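Side-chain contacts in 16L protein (Yaba-like disease virus, PDB 6TQP), which probably inhibits apoptosis of the infected cell as a viral Bcl-2 homologue that binds the BH3 motifs of pro-apoptotic Bcl-2 proteins: residues Asn45-Asp50 with Val98-Ile103; Val19-Ile24 with Asp128-Ile133. All blocks are in the same frame, centred on the assembly; numbering follows the deposited sequence.

Contact 1: Asn45-Asp50 with Val98-Ile103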
# COMPACT_ATOMS: atom_id res chain seq x y z
N ASN A 45 6.18 -7.10 -10.38
CA ASN A 45 5.23 -7.97 -11.07
C ASN A 45 4.39 -8.78 -10.08
O ASN A 45 3.20 -8.99 -10.30
CB ASN A 45 5.98 -8.90 -12.04
CG ASN A 45 6.60 -8.15 -13.20
OD1 ASN A 45 6.16 -7.05 -13.53
ND2 ASN A 45 7.62 -8.73 -13.84
N LEU A 46 4.99 -9.22 -8.98
CA LEU A 46 4.24 -10.00 -8.00
C LEU A 46 3.24 -9.12 -7.25
O LEU A 46 2.07 -9.48 -7.09
CB LEU A 46 5.20 -10.66 -7.02
CG LEU A 46 6.13 -11.70 -7.64
CD1 LEU A 46 7.16 -12.16 -6.62
CD2 LEU A 46 5.35 -12.90 -8.19
N ILE A 47 3.69 -7.95 -6.80
CA ILE A 47 2.83 -7.07 -6.02
C ILE A 47 1.70 -6.52 -6.87
O ILE A 47 0.56 -6.36 -6.41
CB ILE A 47 3.69 -5.93 -5.43
CG1 ILE A 47 4.51 -6.46 -4.26
CG2 ILE A 47 2.82 -4.74 -5.03
CD1 ILE A 47 5.61 -5.54 -3.84
N LYS A 48 2.00 -6.19 -8.13
CA LYS A 48 0.98 -5.64 -9.01
C LYS A 48 -0.20 -6.59 -9.15
O LYS A 48 -1.36 -6.16 -9.13
CB LYS A 48 1.60 -5.34 -10.37
CG LYS A 48 0.67 -4.67 -11.38
CD LYS A 48 1.42 -4.34 -12.67
CE LYS A 48 0.53 -3.60 -13.66
NZ LYS A 48 1.16 -3.43 -15.00
N GLU A 49 0.08 -7.88 -9.32
CA GLU A 49 -1.01 -8.85 -9.47
C GLU A 49 -1.85 -8.93 -8.20
O GLU A 49 -3.08 -8.94 -8.25
CB GLU A 49 -0.45 -10.22 -9.82
CG GLU A 49 0.17 -10.31 -11.19
CD GLU A 49 0.71 -11.70 -11.47
OE1 GLU A 49 0.87 -12.48 -10.51
OE2 GLU A 49 0.99 -12.00 -12.65
N ASP A 50 -1.19 -9.05 -7.04
CA ASP A 50 -1.92 -9.14 -5.78
C ASP A 50 -2.76 -7.88 -5.55
O ASP A 50 -3.94 -7.97 -5.18
CB ASP A 50 -0.96 -9.35 -4.62
CG ASP A 50 -0.27 -10.70 -4.67
OD1 ASP A 50 -0.77 -11.61 -5.36
OD2 ASP A 50 0.78 -10.85 -4.00
N VAL A 98 -1.73 -7.52 5.16
CA VAL A 98 -2.20 -6.17 5.45
C VAL A 98 -1.43 -5.15 4.63
O VAL A 98 -2.00 -4.18 4.11
CB VAL A 98 -2.09 -5.87 6.96
CG1 VAL A 98 -2.43 -4.42 7.25
CG2 VAL A 98 -3.01 -6.78 7.74
N LYS A 99 -0.11 -5.32 4.52
CA LYS A 99 0.69 -4.38 3.75
C LYS A 99 0.23 -4.33 2.31
O LYS A 99 0.14 -3.25 1.71
CB LYS A 99 2.16 -4.75 3.84
CG LYS A 99 2.76 -4.47 5.21
CD LYS A 99 4.20 -4.96 5.33
CE LYS A 99 4.81 -4.57 6.69
NZ LYS A 99 6.29 -4.87 6.76
N LEU A 100 -0.10 -5.48 1.73
CA LEU A 100 -0.59 -5.49 0.36
C LEU A 100 -1.90 -4.73 0.26
O LEU A 100 -2.09 -3.91 -0.64
CB LEU A 100 -0.76 -6.93 -0.12
CG LEU A 100 0.55 -7.69 -0.32
CD1 LEU A 100 0.25 -9.11 -0.68
CD2 LEU A 100 1.41 -7.05 -1.42
N ALA A 101 -2.81 -4.96 1.21
CA ALA A 101 -4.07 -4.23 1.21
C ALA A 101 -3.83 -2.73 1.29
O ALA A 101 -4.52 -1.94 0.63
CB ALA A 101 -4.97 -4.68 2.35
N ILE A 102 -2.85 -2.30 2.09
CA ILE A 102 -2.59 -0.87 2.23
C ILE A 102 -2.04 -0.30 0.92
O ILE A 102 -2.34 0.84 0.55
CB ILE A 102 -1.66 -0.60 3.42
CG1 ILE A 102 -2.44 -0.84 4.72
CG2 ILE A 102 -1.13 0.82 3.38
CD1 ILE A 102 -1.59 -0.82 5.98
N ILE A 103 -1.21 -1.05 0.20
CA ILE A 103 -0.75 -0.56 -1.10
C ILE A 103 -1.94 -0.32 -2.01
O ILE A 103 -2.02 0.70 -2.70
CB ILE A 103 0.27 -1.52 -1.73
CG1 ILE A 103 1.51 -1.60 -0.84
CG2 ILE A 103 0.64 -1.08 -3.16
CD1 ILE A 103 2.48 -2.71 -1.22
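Leu100 reaches from helix 96-113 between Asp50 and Ile47, neighbours one turn apart on helix 38-68. Its CB leaves the backbone toward that helix but stays 5.1 Å from Asp50 CB, so the contact is made farther out. CG, turned away from the carbonyl carbon by a chi1 of -69°, divides the chain into two methyls with separate tasks. CD1 continues the extended line of the side chain and comes 4.1 Å from Asp50 CB and 3.8 Å from Asp50 OD2, a van der Waals meeting of a methyl with a carboxylate. CD2 turns to the other side and lies 4.2 Å from Ile47 CG1. A branched leucine suits this place because each fork serves a different neighbour.

Asp50 is buried, and its carboxylate is paired there: OD1 forms a salt bridge with Lys147 of helix 137-148. That partner would be expected to stabilise the charge beside an apolar methyl. One helical turn past Leu100, Ile103 adds a looser touch, its CD1 4.3 Å from Ile47 CG2. Ile47 itself continues the apolar layer onto Val19 and Ile144.

The segment axes approach to 10.2 Å at a steep crossing of -76°, which limits the meeting to a few side chains rather than a long seam. On helix 96-113, Val98, Ala101 and Ile102 pack on apolar side chains of the bound peptide, while Leu100 and Ile103 serve the interior, consistent with the central core helix of the all-helical Bcl-2 fold.

Contact 2: Val19-Ile24 with Asp128-Ile133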
# COMPACT_ATOMS: atom_id res chain seq x y z
N VAL A 19 9.85 -0.21 -4.99
CA VAL A 19 8.78 -0.84 -5.75
C VAL A 19 7.45 -0.16 -5.46
O VAL A 19 6.63 0.08 -6.36
CB VAL A 19 8.73 -2.35 -5.45
CG1 VAL A 19 7.43 -2.97 -5.96
CG2 VAL A 19 9.93 -3.06 -6.08
N ILE A 20 7.20 0.18 -4.19
CA ILE A 20 5.91 0.77 -3.82
C ILE A 20 5.75 2.15 -4.45
O ILE A 20 4.70 2.47 -5.01
CB ILE A 20 5.78 0.81 -2.29
CG1 ILE A 20 5.69 -0.63 -1.75
CG2 ILE A 20 4.53 1.61 -1.88
CD1 ILE A 20 5.80 -0.73 -0.25
N VAL A 21 6.78 2.98 -4.35
CA VAL A 21 6.71 4.32 -4.94
C VAL A 21 6.49 4.22 -6.44
O VAL A 21 5.65 4.93 -7.01
CB VAL A 21 7.97 5.13 -4.60
CG1 VAL A 21 7.97 6.48 -5.33
CG2 VAL A 21 8.06 5.32 -3.10
N PHE A 22 7.23 3.33 -7.09
CA PHE A 22 7.07 3.14 -8.53
C PHE A 22 5.65 2.69 -8.86
O PHE A 22 5.01 3.22 -9.78
CB PHE A 22 8.08 2.11 -9.02
CG PHE A 22 8.07 1.90 -10.50
CD1 PHE A 22 7.17 1.03 -11.08
CD2 PHE A 22 8.97 2.57 -11.32
CE1 PHE A 22 7.15 0.83 -12.46
CE2 PHE A 22 8.97 2.38 -12.69
CZ PHE A 22 8.06 1.51 -13.26
N TYR A 23 5.13 1.73 -8.10
CA TYR A 23 3.80 1.19 -8.37
C TYR A 23 2.73 2.26 -8.20
O TYR A 23 1.87 2.45 -9.08
CB TYR A 23 3.52 0.01 -7.44
CG TYR A 23 2.16 -0.61 -7.66
CD1 TYR A 23 1.81 -1.14 -8.90
CD2 TYR A 23 1.21 -0.62 -6.65
CE1 TYR A 23 0.56 -1.69 -9.11
CE2 TYR A 23 -0.04 -1.18 -6.85
CZ TYR A 23 -0.36 -1.72 -8.07
OH TYR A 23 -1.62 -2.25 -8.25
N ILE A 24 2.75 2.96 -7.07
CA ILE A 24 1.78 4.02 -6.82
C ILE A 24 1.83 5.07 -7.93
O ILE A 24 0.80 5.52 -8.43
CB ILE A 24 2.00 4.63 -5.43
CG1 ILE A 24 1.76 3.58 -4.34
CG2 ILE A 24 1.10 5.85 -5.21
CD1 ILE A 24 0.36 2.97 -4.31
N ASP A 128 6.46 8.07 3.08
CA ASP A 128 6.44 7.64 4.48
C ASP A 128 5.80 6.26 4.63
O ASP A 128 6.33 5.40 5.34
CB ASP A 128 5.68 8.66 5.31
CG ASP A 128 6.44 9.96 5.47
OD1 ASP A 128 7.68 9.95 5.34
OD2 ASP A 128 5.78 11.00 5.73
N ILE A 129 4.66 6.03 3.98
CA ILE A 129 3.99 4.74 4.10
C ILE A 129 4.79 3.65 3.39
O ILE A 129 4.84 2.50 3.84
CB ILE A 129 2.55 4.82 3.58
CG1 ILE A 129 1.75 5.81 4.43
CG2 ILE A 129 1.89 3.44 3.62
CD1 ILE A 129 0.34 6.03 3.94
N ALA A 130 5.44 3.99 2.26
CA ALA A 130 6.33 3.02 1.63
C ALA A 130 7.45 2.63 2.58
O ALA A 130 7.84 1.46 2.64
CB ALA A 130 6.91 3.60 0.33
N LEU A 131 7.98 3.60 3.33
CA LEU A 131 9.05 3.31 4.28
C LEU A 131 8.57 2.32 5.34
O LEU A 131 9.24 1.33 5.63
CB LEU A 131 9.53 4.59 4.95
CG LEU A 131 10.54 5.44 4.18
CD1 LEU A 131 10.76 6.74 4.91
CD2 LEU A 131 11.85 4.69 4.01
N LYS A 132 7.41 2.59 5.92
CA LYS A 132 6.89 1.72 6.97
C LYS A 132 6.54 0.34 6.42
O LYS A 132 6.74 -0.67 7.10
CB LYS A 132 5.67 2.34 7.62
CG LYS A 132 5.97 3.51 8.54
CD LYS A 132 6.85 3.14 9.72
CE LYS A 132 6.13 2.18 10.66
NZ LYS A 132 6.93 1.93 11.89
N ILE A 133 6.00 0.27 5.21
CA ILE A 133 5.70 -1.04 4.64
C ILE A 133 6.99 -1.82 4.42
O ILE A 133 7.01 -3.05 4.56
CB ILE A 133 4.89 -0.89 3.34
CG1 ILE A 133 3.49 -0.36 3.67
CG2 ILE A 133 4.81 -2.21 2.61
CD1 ILE A 133 2.66 -0.01 2.43
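Ile20 and Ala130 bring helix 12-27 and helix 120-134 together inside the helical bundle of the Bcl-2 fold, with Ile133 as the third main contributor. The two segments run roughly antiparallel, 138° between their directions, and their axes come within 9.5 Å. The backbones are nearest at Ile20 and Ala130, whose CA atoms are 5.9 Å apart. The small residue makes this possible: with a single methyl as its side chain, Ala130 lets the bulkier isoleucine lie close against its helix.

Ile20 has the most surface buried here, and it divides its two branches between two neighbours. Its CG2, which stands anti to the backbone N, rests 3.8 Å from Ala130 CB. The other branch, CG1 and CD1, is nearly fully extended (chi2 170°) and carries the terminal methyl up to Ile133, about one turn along from Ala130. A beta-branched side chain suits the spot, since its CG2 branch covers the alanine methyl while its CG1-CD1 branch reaches the isoleucine three residues on.

Ala130 is also approached by Val21, whose CG2 lies 4.0 Å from Ala130 CB. The alanine methyl thus has a branched side chain from each of two successive residues against it, with Val21 on the partly exposed side. Ile133 also packs on Leu90 of helix 76-92, so this residue links the pair of helices to a third.

The side chains of Ile20 and Ile133 cross at a slant, and they are tightly packed: Ile20 CD1 sits 3.7 Å from Ile133 CB and just 3.4 Å from Ile133 CG2, closer than carbons usually come.

The centres of contact 1 and contact 2 are 11 Å apart within one helical domain, and they share no helix. Along the chain, contact 1 lies nested in the long loop that contact 2 closes: helices 12-27 and 38-68 follow one another, as do helices 96-113 and 120-134. Each such pair gives one helix to each contact. The two contacts also touch directly: Ile103 packs on Tyr23, Lys48 CG lies against the same ring, and Lys99 NZ probably hydrogen-bonds to Ile133 O, 2.9 Å away. Through Ile103 and Lys99, helix 96-113 is joined to helices 12-27 and 120-134 while its other side meets the bound peptide, joining the bundle core to the peptide site.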